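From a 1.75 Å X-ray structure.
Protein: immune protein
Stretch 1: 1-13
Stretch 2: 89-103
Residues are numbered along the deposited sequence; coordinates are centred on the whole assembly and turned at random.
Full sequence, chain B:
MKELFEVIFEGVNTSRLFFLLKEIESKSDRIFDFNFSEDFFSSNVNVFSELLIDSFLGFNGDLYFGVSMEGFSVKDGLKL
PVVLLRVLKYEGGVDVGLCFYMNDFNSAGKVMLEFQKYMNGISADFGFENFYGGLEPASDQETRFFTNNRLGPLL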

# COMPACT_ATOMS: atom_id res chain seq x y z
N MSE B 1 21.04 -2.30 -10.30
CA MSE B 1 19.93 -1.91 -11.21
C MSE B 1 18.73 -1.40 -10.47
O MSE B 1 18.49 -1.79 -9.32
CB MSE B 1 19.44 -3.15 -11.98
CG MSE B 1 20.56 -3.85 -12.73
SE MSE B 1 21.04 -2.68 -14.23
CE MSE B 1 22.70 -1.90 -13.48
N LYS B 2 17.97 -0.52 -11.12
CA LYS B 2 16.71 0.02 -10.56
C LYS B 2 15.72 -1.15 -10.45
O LYS B 2 15.62 -1.96 -11.36
CB LYS B 2 16.16 1.09 -11.47
CG LYS B 2 14.86 1.74 -11.03
CD LYS B 2 14.58 3.00 -11.86
CE LYS B 2 14.29 2.69 -13.32
NZ LYS B 2 13.07 1.85 -13.48
N GLU B 3 15.01 -1.23 -9.34
CA GLU B 3 14.10 -2.35 -9.07
C GLU B 3 12.81 -1.84 -8.49
O GLU B 3 12.78 -0.80 -7.84
CB GLU B 3 14.74 -3.25 -8.01
CG GLU B 3 16.05 -3.90 -8.39
CD GLU B 3 15.91 -5.14 -9.26
OE1 GLU B 3 14.78 -5.48 -9.71
OE2 GLU B 3 16.96 -5.80 -9.49
N LEU B 4 11.74 -2.61 -8.70
CA LEU B 4 10.45 -2.27 -8.17
C LEU B 4 10.32 -2.96 -6.80
O LEU B 4 10.50 -4.20 -6.69
CB LEU B 4 9.33 -2.75 -9.08
CG LEU B 4 7.92 -2.34 -8.65
CD1 LEU B 4 7.77 -0.84 -8.47
CD2 LEU B 4 6.93 -2.82 -9.70
N PHE B 5 10.02 -2.16 -5.77
CA PHE B 5 9.83 -2.66 -4.41
C PHE B 5 8.39 -2.45 -3.99
O PHE B 5 7.66 -1.67 -4.60
CB PHE B 5 10.78 -2.00 -3.43
CG PHE B 5 12.23 -2.30 -3.69
CD1 PHE B 5 12.83 -3.42 -3.15
CD2 PHE B 5 12.97 -1.49 -4.53
CE1 PHE B 5 14.15 -3.74 -3.43
CE2 PHE B 5 14.31 -1.80 -4.78
CZ PHE B 5 14.90 -2.91 -4.24
N GLU B 6 7.96 -3.17 -2.95
CA GLU B 6 6.62 -2.94 -2.50
C GLU B 6 6.43 -3.31 -1.03
O GLU B 6 7.19 -4.09 -0.47
CB GLU B 6 5.56 -3.66 -3.37
CG GLU B 6 5.39 -5.12 -3.13
CD GLU B 6 4.35 -5.81 -4.03
OE1 GLU B 6 3.39 -5.19 -4.55
OE2 GLU B 6 4.51 -7.03 -4.20
N VAL B 7 5.46 -2.65 -0.42
CA VAL B 7 5.05 -2.95 0.96
C VAL B 7 3.57 -3.26 0.86
O VAL B 7 2.84 -2.66 0.07
CB VAL B 7 5.37 -1.86 2.00
CG1 VAL B 7 6.86 -1.62 2.09
CG2 VAL B 7 4.62 -0.57 1.71
N ILE B 8 3.12 -4.19 1.70
CA ILE B 8 1.75 -4.64 1.68
C ILE B 8 1.10 -4.70 3.06
O ILE B 8 1.74 -5.18 4.02
CB ILE B 8 1.68 -6.13 1.18
CG1 ILE B 8 2.34 -6.33 -0.19
CG2 ILE B 8 0.24 -6.63 1.14
CD1 ILE B 8 1.64 -5.70 -1.33
N PHE B 9 -0.13 -4.19 3.15
CA PHE B 9 -0.97 -4.33 4.35
C PHE B 9 -1.88 -5.49 3.92
O PHE B 9 -2.76 -5.32 3.07
CB PHE B 9 -1.83 -3.10 4.62
CG PHE B 9 -1.08 -1.83 4.92
CD1 PHE B 9 -0.74 -0.96 3.89
CD2 PHE B 9 -0.78 -1.46 6.23
CE1 PHE B 9 -0.08 0.24 4.16
CE2 PHE B 9 -0.12 -0.27 6.51
CZ PHE B 9 0.22 0.59 5.47
N GLU B 10 -1.67 -6.68 4.49
CA GLU B 10 -2.43 -7.87 4.09
C GLU B 10 -3.60 -8.14 5.02
O GLU B 10 -3.42 -8.12 6.23
CB GLU B 10 -1.54 -9.09 4.10
CG GLU B 10 -2.20 -10.33 3.54
CD GLU B 10 -1.32 -11.56 3.66
OE1 GLU B 10 -0.77 -11.76 4.75
OE2 GLU B 10 -1.20 -12.32 2.68
N GLY B 11 -4.77 -8.41 4.44
CA GLY B 11 -5.98 -8.71 5.22
C GLY B 11 -6.43 -7.55 6.08
O GLY B 11 -6.52 -7.64 7.29
N VAL B 12 -6.72 -6.44 5.42
CA VAL B 12 -7.14 -5.23 6.11
C VAL B 12 -8.57 -5.39 6.63
O VAL B 12 -9.38 -6.13 6.05
CB VAL B 12 -7.03 -4.00 5.16
CG1 VAL B 12 -7.46 -2.71 5.84
CG2 VAL B 12 -5.60 -3.87 4.63
N ASN B 13 -8.88 -4.74 7.75
CA ASN B 13 -10.23 -4.77 8.32
C ASN B 13 -11.11 -3.92 7.40
O ASN B 13 -10.94 -2.70 7.35
CB ASN B 13 -10.22 -4.24 9.74
CG ASN B 13 -11.59 -4.22 10.38
OD1 ASN B 13 -12.60 -3.95 9.72
ND2 ASN B 13 -11.64 -4.48 11.69
N LYS B 89 -9.69 -6.67 -3.62
CA LYS B 89 -10.52 -7.55 -2.79
C LYS B 89 -10.59 -8.88 -3.55
O LYS B 89 -10.79 -8.91 -4.76
CB LYS B 89 -11.92 -6.97 -2.44
CG LYS B 89 -13.07 -7.34 -3.35
CD LYS B 89 -14.40 -7.13 -2.64
CE LYS B 89 -15.52 -7.81 -3.40
NZ LYS B 89 -16.76 -7.91 -2.60
N TYR B 90 -10.40 -9.96 -2.80
CA TYR B 90 -10.37 -11.33 -3.33
C TYR B 90 -11.08 -12.22 -2.31
O TYR B 90 -11.47 -11.74 -1.24
CB TYR B 90 -8.92 -11.80 -3.54
CG TYR B 90 -8.06 -11.66 -2.31
CD1 TYR B 90 -7.56 -10.43 -1.95
CD2 TYR B 90 -7.73 -12.78 -1.52
CE1 TYR B 90 -6.77 -10.27 -0.83
CE2 TYR B 90 -6.93 -12.63 -0.38
CZ TYR B 90 -6.46 -11.36 -0.04
OH TYR B 90 -5.67 -11.14 1.08
N GLU B 91 -11.21 -13.51 -2.62
CA GLU B 91 -11.93 -14.46 -1.74
C GLU B 91 -11.47 -14.41 -0.27
O GLU B 91 -12.30 -14.51 0.64
CB GLU B 91 -11.83 -15.89 -2.28
CG GLU B 91 -12.69 -16.91 -1.53
CD GLU B 91 -12.65 -18.31 -2.14
OE1 GLU B 91 -11.94 -18.51 -3.14
OE2 GLU B 91 -13.33 -19.21 -1.60
N GLY B 92 -10.17 -14.28 -0.05
CA GLY B 92 -9.64 -14.21 1.32
C GLY B 92 -9.73 -12.88 2.05
O GLY B 92 -9.48 -12.83 3.26
N GLY B 93 -10.07 -11.79 1.35
CA GLY B 93 -10.17 -10.48 2.01
C GLY B 93 -9.72 -9.31 1.16
O GLY B 93 -9.90 -9.32 -0.06
N VAL B 94 -9.10 -8.32 1.80
CA VAL B 94 -8.64 -7.10 1.15
C VAL B 94 -7.18 -6.75 1.53
O VAL B 94 -6.79 -6.84 2.69
CB VAL B 94 -9.54 -5.90 1.53
CG1 VAL B 94 -9.01 -4.60 0.93
CG2 VAL B 94 -10.97 -6.16 1.07
N ASP B 95 -6.39 -6.36 0.52
CA ASP B 95 -5.01 -5.95 0.72
C ASP B 95 -4.85 -4.52 0.17
O ASP B 95 -5.55 -4.13 -0.76
CB ASP B 95 -4.01 -6.81 -0.06
CG ASP B 95 -3.85 -8.21 0.47
OD1 ASP B 95 -4.54 -8.65 1.42
OD2 ASP B 95 -2.98 -8.89 -0.10
N VAL B 96 -3.92 -3.77 0.76
CA VAL B 96 -3.57 -2.43 0.32
C VAL B 96 -2.07 -2.50 0.09
O VAL B 96 -1.33 -2.87 0.98
CB VAL B 96 -3.94 -1.37 1.37
CG1 VAL B 96 -3.44 -0.01 0.96
CG2 VAL B 96 -5.46 -1.36 1.61
N GLY B 97 -1.60 -2.17 -1.11
CA GLY B 97 -0.20 -2.25 -1.38
C GLY B 97 0.33 -0.99 -1.99
O GLY B 97 -0.43 -0.27 -2.63
N LEU B 98 1.60 -0.72 -1.73
CA LEU B 98 2.32 0.45 -2.28
C LEU B 98 3.54 -0.04 -3.04
O LEU B 98 4.42 -0.67 -2.44
CB LEU B 98 2.77 1.40 -1.17
CG LEU B 98 1.71 2.25 -0.47
CD1 LEU B 98 0.77 1.41 0.39
CD2 LEU B 98 2.39 3.29 0.41
N CYS B 99 3.64 0.30 -4.34
CA CYS B 99 4.77 -0.15 -5.17
C CYS B 99 5.52 1.09 -5.61
O CYS B 99 4.88 2.08 -5.98
CB CYS B 99 4.26 -0.88 -6.42
SG CYS B 99 3.20 -2.30 -6.07
N PHE B 100 6.85 1.02 -5.57
CA PHE B 100 7.74 2.14 -5.93
C PHE B 100 9.12 1.64 -6.36
O PHE B 100 9.61 0.63 -5.87
CB PHE B 100 7.89 3.08 -4.74
CG PHE B 100 8.36 2.40 -3.48
CD1 PHE B 100 7.46 1.80 -2.63
CD2 PHE B 100 9.72 2.35 -3.16
CE1 PHE B 100 7.89 1.16 -1.47
CE2 PHE B 100 10.16 1.73 -2.01
CZ PHE B 100 9.25 1.12 -1.17
N TYR B 101 9.76 2.34 -7.30
CA TYR B 101 11.10 1.94 -7.71
C TYR B 101 12.15 2.57 -6.79
O TYR B 101 11.91 3.62 -6.19
CB TYR B 101 11.40 2.37 -9.17
CG TYR B 101 10.66 1.58 -10.21
CD1 TYR B 101 9.38 1.95 -10.62
CD2 TYR B 101 11.22 0.44 -10.77
CE1 TYR B 101 8.69 1.21 -11.58
CE2 TYR B 101 10.54 -0.31 -11.72
CZ TYR B 101 9.27 0.07 -12.12
OH TYR B 101 8.60 -0.67 -13.07
N MSE B 102 13.31 1.92 -6.70
CA MSE B 102 14.47 2.46 -5.97
C MSE B 102 15.64 2.14 -6.85
O MSE B 102 15.65 1.12 -7.54
CB MSE B 102 14.69 1.90 -4.57
CG MSE B 102 13.53 2.17 -3.62
SE MSE B 102 13.33 4.09 -3.15
CE MSE B 102 15.10 4.41 -2.34
N ASN B 103 16.65 3.02 -6.86
CA ASN B 103 17.84 2.82 -7.72
C ASN B 103 18.80 1.73 -7.26
O ASN B 103 19.59 1.24 -8.07
CB ASN B 103 18.61 4.15 -7.91
CG ASN B 103 17.88 5.13 -8.81
OD1 ASN B 103 17.02 4.75 -9.61
ND2 ASN B 103 18.25 6.40 -8.72
O HOH W 1 21.48 -0.96 -8.21
O HOH W 2 -9.65 -8.63 4.49

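Antiparallel strands pair by alternation, every second residue of a strand exchanging a pair of backbone hydrogen bonds with its partner, while the residues between turn their side chains to the opposite face, and this immune protein illustrates the rule. At the start, Lys2 curls over Tyr101, its NZ 4.0 Å from the ring centroid in a cation-pi contact. Glu3 opens the ladder: its N donates to Met102 O and its O accepts from Met102 N, both at 3.0 Å. Leu4 covers the other face of the Tyr101 ring, CD1 3.9 Å from the same centroid, so an exposed tyrosine is sandwiched between charge and hydrocarbon. Phe5 repeats the exchange with Phe100 on a largely buried, apolar face, where its CE2 meets Met102 CB at 3.7 Å. On the reverse face, Glu6 OE1 lies 3.3 Å from Cys99 SG. Val7 pairs likewise with Leu98. Ile8 CD1 packs 3.9 Å from Gly97 CA, occupying space that a beta carbon on Gly97 would need. Phe9 pairs with Val96, and its CE1 meets Leu98 CD1 at 4.0 Å. Beyond Glu10 the pattern changes. Gly11, at a positive phi that favours glycine, donates from N to Asp95 OD1 (3.0 Å), an oxygen that also accepts from Tyr90 OH. Val12 N then reaches Val94 O at 2.8 Å, and its CG2 packs against Val96 CG2 at 3.9 Å, closing the apolar contact.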